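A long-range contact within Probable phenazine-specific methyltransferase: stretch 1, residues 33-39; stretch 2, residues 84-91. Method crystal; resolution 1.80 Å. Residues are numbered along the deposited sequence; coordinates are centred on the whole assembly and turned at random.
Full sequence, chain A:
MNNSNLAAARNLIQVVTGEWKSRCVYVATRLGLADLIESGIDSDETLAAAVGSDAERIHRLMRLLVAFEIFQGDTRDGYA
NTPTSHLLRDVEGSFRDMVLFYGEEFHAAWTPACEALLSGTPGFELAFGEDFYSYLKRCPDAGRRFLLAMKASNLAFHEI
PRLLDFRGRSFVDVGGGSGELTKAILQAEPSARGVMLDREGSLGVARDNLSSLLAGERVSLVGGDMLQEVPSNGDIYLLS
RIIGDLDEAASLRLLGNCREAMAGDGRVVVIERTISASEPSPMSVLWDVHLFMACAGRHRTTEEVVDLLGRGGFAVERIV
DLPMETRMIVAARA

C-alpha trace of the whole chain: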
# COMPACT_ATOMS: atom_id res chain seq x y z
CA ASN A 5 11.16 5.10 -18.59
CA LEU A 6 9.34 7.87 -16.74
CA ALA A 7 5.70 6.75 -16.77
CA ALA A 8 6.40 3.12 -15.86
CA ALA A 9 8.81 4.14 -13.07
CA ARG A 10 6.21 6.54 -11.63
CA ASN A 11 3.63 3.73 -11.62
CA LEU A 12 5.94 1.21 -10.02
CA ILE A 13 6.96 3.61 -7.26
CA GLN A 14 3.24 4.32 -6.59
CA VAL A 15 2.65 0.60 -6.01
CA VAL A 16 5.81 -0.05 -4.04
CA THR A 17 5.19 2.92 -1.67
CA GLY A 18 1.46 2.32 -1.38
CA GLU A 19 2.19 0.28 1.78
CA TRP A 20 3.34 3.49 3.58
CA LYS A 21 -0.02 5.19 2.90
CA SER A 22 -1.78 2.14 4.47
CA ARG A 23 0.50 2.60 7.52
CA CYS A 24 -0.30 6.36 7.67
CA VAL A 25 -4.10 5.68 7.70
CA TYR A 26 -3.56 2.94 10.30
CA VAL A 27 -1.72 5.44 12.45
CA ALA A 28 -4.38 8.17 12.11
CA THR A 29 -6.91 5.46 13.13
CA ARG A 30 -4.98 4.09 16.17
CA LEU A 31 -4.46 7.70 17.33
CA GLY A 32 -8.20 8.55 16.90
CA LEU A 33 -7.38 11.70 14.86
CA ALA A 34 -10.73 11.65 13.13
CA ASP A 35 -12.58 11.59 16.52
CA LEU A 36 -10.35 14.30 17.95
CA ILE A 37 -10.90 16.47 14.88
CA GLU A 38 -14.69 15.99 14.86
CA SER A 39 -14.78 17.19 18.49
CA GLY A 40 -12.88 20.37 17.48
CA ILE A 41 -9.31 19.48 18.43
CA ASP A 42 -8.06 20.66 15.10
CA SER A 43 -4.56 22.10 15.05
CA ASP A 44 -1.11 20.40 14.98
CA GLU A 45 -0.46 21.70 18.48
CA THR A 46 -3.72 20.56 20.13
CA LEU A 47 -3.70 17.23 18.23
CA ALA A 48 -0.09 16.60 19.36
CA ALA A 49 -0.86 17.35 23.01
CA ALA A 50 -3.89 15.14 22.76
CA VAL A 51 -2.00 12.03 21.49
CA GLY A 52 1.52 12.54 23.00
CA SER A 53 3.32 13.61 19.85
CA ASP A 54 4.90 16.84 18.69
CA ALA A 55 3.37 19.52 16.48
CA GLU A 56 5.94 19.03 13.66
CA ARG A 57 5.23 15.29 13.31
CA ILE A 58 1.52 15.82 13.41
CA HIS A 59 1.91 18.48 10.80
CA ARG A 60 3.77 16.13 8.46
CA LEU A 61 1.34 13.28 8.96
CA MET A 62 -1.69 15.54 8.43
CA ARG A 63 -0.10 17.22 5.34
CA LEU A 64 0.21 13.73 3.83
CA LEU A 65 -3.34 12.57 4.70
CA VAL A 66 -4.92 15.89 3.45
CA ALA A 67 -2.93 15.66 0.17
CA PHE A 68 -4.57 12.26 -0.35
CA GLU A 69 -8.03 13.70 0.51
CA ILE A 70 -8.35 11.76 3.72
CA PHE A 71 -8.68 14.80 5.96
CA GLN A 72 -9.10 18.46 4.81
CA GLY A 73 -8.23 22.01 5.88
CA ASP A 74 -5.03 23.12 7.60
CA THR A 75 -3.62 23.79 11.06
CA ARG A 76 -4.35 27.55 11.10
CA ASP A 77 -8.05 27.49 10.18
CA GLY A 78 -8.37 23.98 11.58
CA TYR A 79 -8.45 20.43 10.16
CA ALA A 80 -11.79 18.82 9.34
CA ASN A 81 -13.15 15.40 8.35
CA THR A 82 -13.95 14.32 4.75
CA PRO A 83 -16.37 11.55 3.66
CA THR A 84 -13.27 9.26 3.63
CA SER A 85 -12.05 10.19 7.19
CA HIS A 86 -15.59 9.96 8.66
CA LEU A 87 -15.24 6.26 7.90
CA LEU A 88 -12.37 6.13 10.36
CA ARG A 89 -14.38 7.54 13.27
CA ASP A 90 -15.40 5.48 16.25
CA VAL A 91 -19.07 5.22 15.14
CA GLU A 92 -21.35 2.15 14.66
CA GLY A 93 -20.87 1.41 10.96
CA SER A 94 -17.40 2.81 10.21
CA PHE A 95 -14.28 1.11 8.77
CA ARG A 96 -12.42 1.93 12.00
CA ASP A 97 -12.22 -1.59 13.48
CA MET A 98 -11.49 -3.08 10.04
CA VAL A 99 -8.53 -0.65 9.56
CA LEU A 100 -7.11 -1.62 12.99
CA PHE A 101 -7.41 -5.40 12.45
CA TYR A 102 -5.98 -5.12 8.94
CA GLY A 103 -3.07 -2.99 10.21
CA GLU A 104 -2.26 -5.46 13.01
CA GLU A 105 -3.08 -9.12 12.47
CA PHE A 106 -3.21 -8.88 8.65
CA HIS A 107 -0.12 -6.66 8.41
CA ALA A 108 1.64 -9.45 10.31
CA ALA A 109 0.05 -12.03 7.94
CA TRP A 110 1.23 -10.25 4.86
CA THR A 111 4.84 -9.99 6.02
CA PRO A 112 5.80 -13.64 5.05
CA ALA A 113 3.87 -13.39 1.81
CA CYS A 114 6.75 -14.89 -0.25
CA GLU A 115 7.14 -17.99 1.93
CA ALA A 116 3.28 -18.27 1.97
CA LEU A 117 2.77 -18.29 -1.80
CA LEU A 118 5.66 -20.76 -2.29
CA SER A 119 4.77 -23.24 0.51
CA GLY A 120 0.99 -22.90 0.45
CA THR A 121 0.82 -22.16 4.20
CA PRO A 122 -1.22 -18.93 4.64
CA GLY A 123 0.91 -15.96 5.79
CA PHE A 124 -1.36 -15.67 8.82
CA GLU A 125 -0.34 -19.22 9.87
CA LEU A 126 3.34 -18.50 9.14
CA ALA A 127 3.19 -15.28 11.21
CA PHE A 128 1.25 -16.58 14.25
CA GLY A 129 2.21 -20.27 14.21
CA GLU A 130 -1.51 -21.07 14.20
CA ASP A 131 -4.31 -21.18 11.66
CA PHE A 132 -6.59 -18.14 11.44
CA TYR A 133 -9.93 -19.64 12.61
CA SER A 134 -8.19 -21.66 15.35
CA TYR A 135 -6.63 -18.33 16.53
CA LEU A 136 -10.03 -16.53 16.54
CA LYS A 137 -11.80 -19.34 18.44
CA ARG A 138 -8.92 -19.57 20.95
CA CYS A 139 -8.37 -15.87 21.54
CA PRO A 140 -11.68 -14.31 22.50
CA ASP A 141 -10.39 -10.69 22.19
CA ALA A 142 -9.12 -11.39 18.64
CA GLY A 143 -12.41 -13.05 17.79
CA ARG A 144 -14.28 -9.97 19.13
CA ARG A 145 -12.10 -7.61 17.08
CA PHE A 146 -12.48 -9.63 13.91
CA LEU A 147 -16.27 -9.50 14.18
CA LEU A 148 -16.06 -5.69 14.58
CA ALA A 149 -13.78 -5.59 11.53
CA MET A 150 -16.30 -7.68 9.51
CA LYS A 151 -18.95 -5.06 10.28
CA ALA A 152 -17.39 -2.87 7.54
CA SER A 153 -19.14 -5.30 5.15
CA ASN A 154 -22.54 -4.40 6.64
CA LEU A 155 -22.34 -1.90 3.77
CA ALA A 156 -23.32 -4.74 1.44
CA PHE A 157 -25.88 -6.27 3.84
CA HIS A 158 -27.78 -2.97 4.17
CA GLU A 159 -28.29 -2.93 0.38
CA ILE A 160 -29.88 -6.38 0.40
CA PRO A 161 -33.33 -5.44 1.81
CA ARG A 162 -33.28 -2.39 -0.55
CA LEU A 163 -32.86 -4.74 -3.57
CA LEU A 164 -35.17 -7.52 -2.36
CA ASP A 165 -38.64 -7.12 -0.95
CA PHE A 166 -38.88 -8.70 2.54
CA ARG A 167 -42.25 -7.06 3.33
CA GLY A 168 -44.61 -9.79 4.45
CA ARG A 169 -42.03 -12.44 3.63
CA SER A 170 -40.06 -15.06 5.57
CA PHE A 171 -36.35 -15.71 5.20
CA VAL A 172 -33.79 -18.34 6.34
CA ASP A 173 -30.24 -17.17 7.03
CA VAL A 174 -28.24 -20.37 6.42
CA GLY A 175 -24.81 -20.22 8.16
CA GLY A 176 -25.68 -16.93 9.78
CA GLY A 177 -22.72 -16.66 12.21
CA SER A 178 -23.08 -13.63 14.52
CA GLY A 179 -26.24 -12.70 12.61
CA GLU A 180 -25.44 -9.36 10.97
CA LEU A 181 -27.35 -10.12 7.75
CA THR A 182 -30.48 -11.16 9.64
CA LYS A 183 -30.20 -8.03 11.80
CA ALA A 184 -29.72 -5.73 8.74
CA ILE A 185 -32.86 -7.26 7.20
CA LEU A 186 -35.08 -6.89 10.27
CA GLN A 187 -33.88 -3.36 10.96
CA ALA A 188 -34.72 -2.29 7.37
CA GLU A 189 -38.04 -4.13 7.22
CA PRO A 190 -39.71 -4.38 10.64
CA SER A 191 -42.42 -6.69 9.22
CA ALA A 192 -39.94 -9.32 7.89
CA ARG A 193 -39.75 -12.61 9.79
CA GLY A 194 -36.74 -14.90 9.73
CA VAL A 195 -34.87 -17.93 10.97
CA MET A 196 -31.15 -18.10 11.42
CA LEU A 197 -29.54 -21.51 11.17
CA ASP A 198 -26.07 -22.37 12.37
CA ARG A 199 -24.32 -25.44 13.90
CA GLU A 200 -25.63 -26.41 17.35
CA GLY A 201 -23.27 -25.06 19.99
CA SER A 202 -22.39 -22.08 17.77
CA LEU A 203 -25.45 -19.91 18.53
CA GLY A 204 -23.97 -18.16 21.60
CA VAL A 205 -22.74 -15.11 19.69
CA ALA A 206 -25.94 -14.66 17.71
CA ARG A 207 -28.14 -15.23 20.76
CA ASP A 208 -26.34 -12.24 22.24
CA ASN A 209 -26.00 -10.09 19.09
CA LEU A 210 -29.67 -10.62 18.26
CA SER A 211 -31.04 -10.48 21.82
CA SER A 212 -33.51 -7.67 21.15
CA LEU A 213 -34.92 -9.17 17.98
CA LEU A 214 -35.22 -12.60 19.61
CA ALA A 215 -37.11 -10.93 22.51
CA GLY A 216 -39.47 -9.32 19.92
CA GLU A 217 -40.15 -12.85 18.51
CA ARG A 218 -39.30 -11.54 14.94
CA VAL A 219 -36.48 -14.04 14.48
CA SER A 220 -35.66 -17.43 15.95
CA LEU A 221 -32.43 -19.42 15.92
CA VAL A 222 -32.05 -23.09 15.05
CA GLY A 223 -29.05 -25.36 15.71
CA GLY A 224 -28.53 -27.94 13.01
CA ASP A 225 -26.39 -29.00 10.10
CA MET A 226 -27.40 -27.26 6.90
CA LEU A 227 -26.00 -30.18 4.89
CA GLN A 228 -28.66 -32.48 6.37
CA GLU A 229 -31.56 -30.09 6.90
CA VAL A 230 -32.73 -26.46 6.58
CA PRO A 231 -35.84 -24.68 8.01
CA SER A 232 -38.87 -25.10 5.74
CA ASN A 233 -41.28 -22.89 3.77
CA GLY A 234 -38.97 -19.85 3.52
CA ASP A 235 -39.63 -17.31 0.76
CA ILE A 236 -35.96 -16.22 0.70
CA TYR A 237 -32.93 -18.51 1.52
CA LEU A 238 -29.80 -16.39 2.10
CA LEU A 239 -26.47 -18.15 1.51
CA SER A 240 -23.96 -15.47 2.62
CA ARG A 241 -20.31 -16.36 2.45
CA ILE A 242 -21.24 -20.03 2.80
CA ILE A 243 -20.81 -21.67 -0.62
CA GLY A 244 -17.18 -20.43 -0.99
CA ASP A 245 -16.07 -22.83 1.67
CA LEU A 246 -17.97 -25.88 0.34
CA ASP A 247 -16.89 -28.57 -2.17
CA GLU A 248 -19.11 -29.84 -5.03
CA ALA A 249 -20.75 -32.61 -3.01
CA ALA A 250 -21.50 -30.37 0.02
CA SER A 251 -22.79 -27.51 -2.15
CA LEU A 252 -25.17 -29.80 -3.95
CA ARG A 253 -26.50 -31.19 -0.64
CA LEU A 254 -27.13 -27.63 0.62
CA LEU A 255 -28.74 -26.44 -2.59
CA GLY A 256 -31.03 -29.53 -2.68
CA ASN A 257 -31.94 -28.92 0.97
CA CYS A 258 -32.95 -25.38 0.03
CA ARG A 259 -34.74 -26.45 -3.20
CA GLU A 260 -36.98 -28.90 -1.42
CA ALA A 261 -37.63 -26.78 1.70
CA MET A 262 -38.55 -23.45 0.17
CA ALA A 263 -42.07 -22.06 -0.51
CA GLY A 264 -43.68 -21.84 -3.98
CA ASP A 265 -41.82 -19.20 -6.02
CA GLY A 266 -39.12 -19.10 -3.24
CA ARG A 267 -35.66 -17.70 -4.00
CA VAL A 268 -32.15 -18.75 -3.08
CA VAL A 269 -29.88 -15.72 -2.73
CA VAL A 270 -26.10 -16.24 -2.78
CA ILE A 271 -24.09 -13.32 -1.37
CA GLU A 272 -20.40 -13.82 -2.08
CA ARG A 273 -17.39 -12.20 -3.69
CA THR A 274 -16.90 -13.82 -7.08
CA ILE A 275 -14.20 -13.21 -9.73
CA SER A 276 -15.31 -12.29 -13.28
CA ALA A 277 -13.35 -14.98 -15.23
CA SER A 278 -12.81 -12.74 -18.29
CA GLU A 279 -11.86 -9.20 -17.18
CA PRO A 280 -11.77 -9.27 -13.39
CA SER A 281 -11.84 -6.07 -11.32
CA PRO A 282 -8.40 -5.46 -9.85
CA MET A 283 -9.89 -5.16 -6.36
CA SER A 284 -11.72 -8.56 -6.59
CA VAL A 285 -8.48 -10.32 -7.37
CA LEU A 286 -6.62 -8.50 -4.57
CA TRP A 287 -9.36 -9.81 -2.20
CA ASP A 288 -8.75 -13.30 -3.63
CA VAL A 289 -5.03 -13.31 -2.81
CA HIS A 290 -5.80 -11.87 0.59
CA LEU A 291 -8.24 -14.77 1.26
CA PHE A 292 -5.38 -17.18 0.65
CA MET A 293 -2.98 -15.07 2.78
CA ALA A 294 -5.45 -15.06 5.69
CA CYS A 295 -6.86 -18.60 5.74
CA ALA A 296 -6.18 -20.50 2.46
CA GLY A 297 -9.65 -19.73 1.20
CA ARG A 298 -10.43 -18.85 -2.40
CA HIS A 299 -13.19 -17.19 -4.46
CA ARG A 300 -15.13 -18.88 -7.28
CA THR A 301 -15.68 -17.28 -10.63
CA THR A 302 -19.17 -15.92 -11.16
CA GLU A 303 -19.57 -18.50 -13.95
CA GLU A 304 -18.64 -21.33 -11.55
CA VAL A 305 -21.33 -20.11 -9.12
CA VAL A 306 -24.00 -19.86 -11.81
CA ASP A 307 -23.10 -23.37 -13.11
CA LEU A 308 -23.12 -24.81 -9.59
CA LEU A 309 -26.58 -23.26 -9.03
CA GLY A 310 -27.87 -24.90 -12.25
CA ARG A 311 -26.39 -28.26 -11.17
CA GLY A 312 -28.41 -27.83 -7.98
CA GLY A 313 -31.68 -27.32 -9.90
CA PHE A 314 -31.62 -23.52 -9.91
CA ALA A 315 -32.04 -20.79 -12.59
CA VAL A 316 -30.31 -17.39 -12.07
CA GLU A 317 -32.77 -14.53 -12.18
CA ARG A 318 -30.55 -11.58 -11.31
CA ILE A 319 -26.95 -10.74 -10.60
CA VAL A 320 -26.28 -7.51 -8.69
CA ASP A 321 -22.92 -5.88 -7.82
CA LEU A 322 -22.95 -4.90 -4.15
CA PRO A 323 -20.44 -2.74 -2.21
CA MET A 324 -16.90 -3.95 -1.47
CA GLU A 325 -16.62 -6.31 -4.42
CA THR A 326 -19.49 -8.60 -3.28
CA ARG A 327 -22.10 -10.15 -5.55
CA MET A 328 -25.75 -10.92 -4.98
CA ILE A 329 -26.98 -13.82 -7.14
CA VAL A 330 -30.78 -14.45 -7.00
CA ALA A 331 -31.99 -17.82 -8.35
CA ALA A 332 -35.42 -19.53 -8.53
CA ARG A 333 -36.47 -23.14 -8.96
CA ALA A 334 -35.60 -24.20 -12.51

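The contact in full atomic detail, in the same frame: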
# COMPACT_ATOMS: atom_id res chain seq x y z
N LEU A 33 -7.40 10.34 15.45
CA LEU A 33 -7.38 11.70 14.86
C LEU A 33 -8.74 12.18 14.31
O LEU A 33 -9.13 13.32 14.48
CB LEU A 33 -6.31 11.82 13.77
CG LEU A 33 -4.88 11.56 14.19
CD1 LEU A 33 -3.94 11.88 12.98
CD2 LEU A 33 -4.49 12.36 15.45
N ALA A 34 -9.44 11.29 13.64
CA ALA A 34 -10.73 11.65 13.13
C ALA A 34 -11.75 12.02 14.22
O ALA A 34 -12.53 12.96 14.02
CB ALA A 34 -11.28 10.50 12.28
N ASP A 35 -11.76 11.28 15.32
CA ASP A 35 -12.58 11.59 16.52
C ASP A 35 -12.17 12.89 17.17
O ASP A 35 -13.02 13.75 17.43
CB ASP A 35 -12.48 10.44 17.51
CG ASP A 35 -12.86 9.10 16.84
OD1 ASP A 35 -13.94 9.08 16.18
OD2 ASP A 35 -12.08 8.12 16.93
N LEU A 36 -10.87 13.04 17.41
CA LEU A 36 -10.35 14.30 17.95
C LEU A 36 -10.77 15.48 17.10
O LEU A 36 -11.29 16.49 17.62
CB LEU A 36 -8.80 14.25 18.12
CG LEU A 36 -8.30 13.15 19.08
CD1 LEU A 36 -6.84 13.03 19.00
CD2 LEU A 36 -8.66 13.47 20.56
N ILE A 37 -10.53 15.39 15.80
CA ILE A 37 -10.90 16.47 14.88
C ILE A 37 -12.39 16.79 14.88
O ILE A 37 -12.76 17.99 14.91
CB ILE A 37 -10.38 16.22 13.42
CG1 ILE A 37 -8.84 16.37 13.41
CG2 ILE A 37 -11.06 17.16 12.43
CD1 ILE A 37 -8.10 15.72 12.17
N GLU A 38 -13.24 15.77 14.85
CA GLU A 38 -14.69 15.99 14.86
C GLU A 38 -15.12 16.74 16.11
O GLU A 38 -16.05 17.56 16.06
CB GLU A 38 -15.46 14.68 14.77
CG GLU A 38 -16.91 14.85 14.33
CD GLU A 38 -17.05 15.57 12.99
OE1 GLU A 38 -16.08 15.60 12.20
OE2 GLU A 38 -18.15 16.06 12.66
N SER A 39 -14.44 16.50 17.21
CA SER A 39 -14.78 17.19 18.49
C SER A 39 -14.20 18.60 18.60
O SER A 39 -14.38 19.29 19.63
CB SER A 39 -14.31 16.36 19.68
OG SER A 39 -12.89 16.38 19.82
N THR A 84 -14.22 10.35 3.42
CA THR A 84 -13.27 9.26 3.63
C THR A 84 -12.90 9.14 5.14
O THR A 84 -12.99 8.05 5.72
CB THR A 84 -11.98 9.38 2.75
OG1 THR A 84 -12.35 9.35 1.36
CG2 THR A 84 -11.08 8.17 2.98
N SER A 85 -12.50 10.26 5.77
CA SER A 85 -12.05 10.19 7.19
C SER A 85 -13.18 9.92 8.21
O SER A 85 -12.97 9.34 9.27
CB SER A 85 -11.20 11.39 7.58
OG SER A 85 -11.95 12.59 7.72
N HIS A 86 -14.38 10.36 7.88
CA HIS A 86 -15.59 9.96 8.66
C HIS A 86 -15.70 8.45 8.81
O HIS A 86 -16.13 7.94 9.83
CB HIS A 86 -16.85 10.55 8.01
CG HIS A 86 -17.09 11.98 8.37
ND1 HIS A 86 -17.15 12.43 9.67
CD2 HIS A 86 -17.34 13.07 7.59
CE1 HIS A 86 -17.41 13.72 9.68
NE2 HIS A 86 -17.53 14.13 8.43
N LEU A 87 -15.24 7.72 7.80
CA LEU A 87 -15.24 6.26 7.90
C LEU A 87 -14.22 5.71 8.88
O LEU A 87 -14.25 4.51 9.22
CB LEU A 87 -15.01 5.66 6.52
CG LEU A 87 -16.17 5.78 5.52
CD1 LEU A 87 -15.61 5.43 4.19
CD2 LEU A 87 -17.22 4.77 5.90
N LEU A 88 -13.32 6.56 9.34
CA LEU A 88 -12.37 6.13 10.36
C LEU A 88 -12.83 6.38 11.78
O LEU A 88 -12.16 5.94 12.74
CB LEU A 88 -10.99 6.79 10.14
CG LEU A 88 -10.35 6.66 8.76
CD1 LEU A 88 -9.14 7.56 8.73
CD2 LEU A 88 -10.01 5.19 8.42
N ARG A 89 -13.91 7.16 11.94
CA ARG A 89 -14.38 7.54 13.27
C ARG A 89 -14.94 6.37 14.06
O ARG A 89 -15.42 5.38 13.51
CB ARG A 89 -15.47 8.65 13.18
CG ARG A 89 -14.96 10.05 12.78
CD ARG A 89 -16.16 10.93 12.26
NE ARG A 89 -17.01 11.34 13.34
CZ ARG A 89 -18.32 11.45 13.29
NH1 ARG A 89 -19.02 11.18 12.18
NH2 ARG A 89 -18.93 11.84 14.40
N ASP A 90 -14.93 6.52 15.37
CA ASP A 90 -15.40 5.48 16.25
C ASP A 90 -16.94 5.57 16.34
O ASP A 90 -17.47 6.01 17.34
CB ASP A 90 -14.72 5.66 17.61
CG ASP A 90 -15.01 4.52 18.56
OD1 ASP A 90 -15.56 3.48 18.13
OD2 ASP A 90 -14.70 4.70 19.76
N VAL A 91 -17.62 5.16 15.26
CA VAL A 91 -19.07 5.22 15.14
C VAL A 91 -19.57 3.86 14.57
O VAL A 91 -18.86 3.19 13.81
CB VAL A 91 -19.54 6.45 14.27
CG1 VAL A 91 -19.30 7.77 15.04
CG2 VAL A 91 -18.82 6.46 12.92
O HOH W 1 -10.71 6.84 14.94
O HOH W 2 -16.24 10.63 16.28

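The contact is anchored by the carboxylate of Asp-35, in the helix of residues 33-38, which meets the backbone just after the turn from His-86 to Arg-89. The backbone amide of Asp-90 donates a hydrogen bond to it, with N of Asp-90 2.9 Å from OD1 of Asp-35 and an N-H...O angle of 170°, so the bond is both short and nearly straight. Although the CA-to-CB bond of Asp-35 points sideways, its m rotamer brings the carboxylate within reach of this amide.

Two waters extend the same interaction. Water 1 donates to OD2 of Asp-35 at 2.7 Å and to the carbonyl O of Leu-88 at 2.8 Å. Water 2 donates to OD1 of Asp-35 at 2.8 Å and accepts from NE of Arg-89 at 3.1 Å. The carboxylate is thus linked to NE of Arg-89 through water 2, while OD1 of Asp-35 also lies 3.3 Å from CA of Arg-89, and each of the carboxylate oxygens takes part in a bridge to the second stretch.

Glu-38, one helical turn further on, meets Arg-89 differently. Its CG lies over one face of the guanidinium, 3.6 Å from NH2 of Arg-89, while OE1 of Glu-38 stands 4.5 Å from NE of Arg-89 and well out of the guanidinium plane. No N-H points at this oxygen, so the opposite charges are merely near each other. OE1 of Glu-38 also approaches CE1 of His-86 at 3.4 Å, obliquely to the ring, and is hydrogen-bonded elsewhere in the structure.

Packing centres on Ala-34, whose methyl points toward the turn. CB of Ala-34 lies 3.6 Å from the carbonyl O of Ser-85, 3.7 Å from CG of Arg-89 and 4.3 Å from CB of Leu-88. The helix sits close to the turn here, and CA of Asp-35 lies 5.5 Å from CA of Arg-89. Together the stretches bury 311 Å².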